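Local coordinates for protein phosphatase 2C (Toxoplasma gondii, PDB 3D8K) that probably removes phosphate from phosphoserine and phosphothreonine residues of proteins, as a manganese-dependent member of the PP2C family, at residues L108-R113 / Y166-A171. Numbering follows the deposited sequence.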
loop_
_atom_site.group_PDB
_atom_site.type_symbol
_atom_site.label_atom_id
_atom_site.label_comp_id
_atom_site.label_asym_id
_atom_site.label_seq_id
_atom_site.Cartn_x
_atom_site.Cartn_y
_atom_site.Cartn_z
ATOM N N LEU C 108 23.532 -16.084 19.120
ATOM C CA LEU C 108 23.572 -16.863 17.903
ATOM C C LEU C 108 22.528 -16.232 16.997
ATOM O O LEU C 108 21.336 -16.209 17.322
ATOM C CB LEU C 108 23.215 -18.310 18.187
ATOM C CG LEU C 108 23.742 -19.304 17.154
ATOM C CD1 LEU C 108 23.048 -20.638 17.395
ATOM C CD2 LEU C 108 23.481 -18.825 15.731
ATOM N N ILE C 109 22.977 -15.687 15.876
ATOM C CA ILE C 109 22.057 -15.057 14.951
ATOM C C ILE C 109 22.097 -15.711 13.586
ATOM O O ILE C 109 23.163 -15.951 13.036
ATOM C CB ILE C 109 22.363 -13.570 14.794
ATOM C CG1 ILE C 109 22.422 -12.906 16.175
ATOM C CG2 ILE C 109 21.308 -12.933 13.917
ATOM C CD1 ILE C 109 22.542 -11.394 16.147
ATOM N N ILE C 110 20.924 -16.006 13.045
ATOM C CA ILE C 110 20.851 -16.623 11.743
ATOM C C ILE C 110 20.092 -15.770 10.737
ATOM O O ILE C 110 18.948 -15.407 10.960
ATOM C CB ILE C 110 20.171 -17.995 11.829
ATOM C CG1 ILE C 110 20.826 -18.832 12.923
ATOM C CG2 ILE C 110 20.302 -18.710 10.515
ATOM C CD1 ILE C 110 20.067 -20.090 13.261
ATOM N N PHE C 111 20.752 -15.444 9.635
ATOM C CA PHE C 111 20.140 -14.681 8.561
ATOM C C PHE C 111 19.865 -15.691 7.461
ATOM O O PHE C 111 20.767 -16.436 7.054
ATOM C CB PHE C 111 21.107 -13.632 8.032
ATOM C CG PHE C 111 21.495 -12.619 9.047
ATOM C CD1 PHE C 111 20.933 -11.347 9.028
ATOM C CD2 PHE C 111 22.404 -12.936 10.050
ATOM C CE1 PHE C 111 21.267 -10.399 9.994
ATOM C CE2 PHE C 111 22.745 -12.007 11.014
ATOM C CZ PHE C 111 22.176 -10.732 10.986
ATOM N N VAL C 112 18.627 -15.741 6.982
ATOM C CA VAL C 112 18.309 -16.676 5.916
ATOM C C VAL C 112 17.664 -15.994 4.706
ATOM O O VAL C 112 16.555 -15.455 4.791
ATOM C CB VAL C 112 17.418 -17.793 6.457
ATOM C CG1 VAL C 112 17.141 -18.821 5.364
ATOM C CG2 VAL C 112 18.111 -18.445 7.640
ATOM N N ARG C 113 18.379 -16.003 3.582
ATOM C CA ARG C 113 17.891 -15.393 2.346
ATOM C C ARG C 113 17.728 -16.470 1.293
ATOM O O ARG C 113 18.499 -17.423 1.242
ATOM C CB ARG C 113 18.875 -14.322 1.829
ATOM C CG ARG C 113 18.434 -13.585 0.540
ATOM C CD ARG C 113 18.917 -12.104 0.462
ATOM N NE ARG C 113 17.804 -11.153 0.265
ATOM C CZ ARG C 113 17.760 -9.893 0.723
ATOM N NH1 ARG C 113 18.782 -9.384 1.420
ATOM N NH2 ARG C 113 16.668 -9.151 0.518
ATOM N N TYR C 166 19.110 -21.493 -0.547
ATOM C CA TYR C 166 18.960 -20.619 0.604
ATOM C C TYR C 166 20.338 -20.240 1.133
ATOM O O TYR C 166 21.151 -21.110 1.446
ATOM C CB TYR C 166 18.161 -21.326 1.694
ATOM C CG TYR C 166 16.689 -21.461 1.387
ATOM C CD1 TYR C 166 15.788 -20.460 1.747
ATOM C CD2 TYR C 166 16.188 -22.603 0.763
ATOM C CE1 TYR C 166 14.425 -20.599 1.505
ATOM C CE2 TYR C 166 14.827 -22.748 0.516
ATOM C CZ TYR C 166 13.950 -21.748 0.893
ATOM O OH TYR C 166 12.597 -21.907 0.687
ATOM N N THR C 167 20.611 -18.940 1.207
ATOM C CA THR C 167 21.888 -18.484 1.733
ATOM C C THR C 167 21.776 -18.299 3.233
ATOM O O THR C 167 20.898 -17.595 3.715
ATOM C CB THR C 167 22.322 -17.167 1.115
ATOM O OG1 THR C 167 22.745 -17.396 -0.230
ATOM C CG2 THR C 167 23.469 -16.579 1.886
ATOM N N ILE C 168 22.668 -18.940 3.968
ATOM C CA ILE C 168 22.650 -18.833 5.407
ATOM C C ILE C 168 23.864 -18.134 5.975
ATOM O O ILE C 168 25.001 -18.453 5.649
ATOM C CB ILE C 168 22.566 -20.204 6.058
ATOM C CG1 ILE C 168 21.237 -20.867 5.695
ATOM C CG2 ILE C 168 22.733 -20.068 7.563
ATOM C CD1 ILE C 168 21.175 -22.335 6.070
ATOM N N HIS C 169 23.596 -17.158 6.831
ATOM C CA HIS C 169 24.646 -16.418 7.514
ATOM C C HIS C 169 24.488 -16.700 8.993
ATOM O O HIS C 169 23.410 -16.514 9.569
ATOM C CB HIS C 169 24.514 -14.914 7.302
ATOM C CG HIS C 169 25.093 -14.429 6.018
ATOM N ND1 HIS C 169 24.437 -14.548 4.811
ATOM C CD2 HIS C 169 26.272 -13.822 5.747
ATOM C CE1 HIS C 169 25.184 -14.032 3.854
ATOM N NE2 HIS C 169 26.304 -13.584 4.395
ATOM N N VAL C 170 25.545 -17.171 9.618
ATOM C CA VAL C 170 25.441 -17.414 11.027
ATOM C C VAL C 170 26.414 -16.517 11.758
ATOM O O VAL C 170 27.598 -16.493 11.450
ATOM C CB VAL C 170 25.741 -18.871 11.373
ATOM C CG1 VAL C 170 25.632 -19.061 12.891
ATOM C CG2 VAL C 170 24.776 -19.782 10.648
ATOM N N ALA C 171 25.893 -15.761 12.711
ATOM C CA ALA C 171 26.707 -14.874 13.531
ATOM C C ALA C 171 26.713 -15.505 14.906
ATOM O O ALA C 171 25.809 -15.253 15.689
ATOM C CB ALA C 171 26.086 -13.488 13.598
#
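Ile110 and Ile168 lie side by side on the face of the sheet that looks into the protein core, their CG2 methyls 4.1 Å apart. Leu108 and Val170 extend this apolar row at one end, where CD2 of Leu108 touches CG1 of Val170 at 3.6 Å; at the other, CG1 of Val112 reaches CD1 of the Tyr166 ring. Ile265 of strand 264-268, in the second sheet, touches both Val112 and Ile168, which makes this face part of the interior of the beta sandwich that defines PP2C phosphatases. Segments 108-113 and 166-171 run antiparallel, their axes at 164°, as neighbours within the six-stranded sheet, and six backbone hydrogen bonds join them through the pairs Ile109-Ala171, Phe111-His169 and Arg113-Thr167. Those between Phe111 and His169 are nearly straight, 2.9 Å each way between the N of one and the O of the other.

The side chains of these pairs occupy the opposite face, which helix 82-97 covers at Ile109, Phe111 and Ala171. CG of Phe111 sits beside its own backbone N (chi1 -62°), and the ring presents CD2 edge-on to the carbonyl O of His169, 3.7 Å away. CB of His169 packs against CB of Phe111. At the partly exposed end of this face, Thr167 turns OG1 to a hydrogen bond with Glu115, while Arg113 NH2 makes a weak one to the carbonyl O of Pro46.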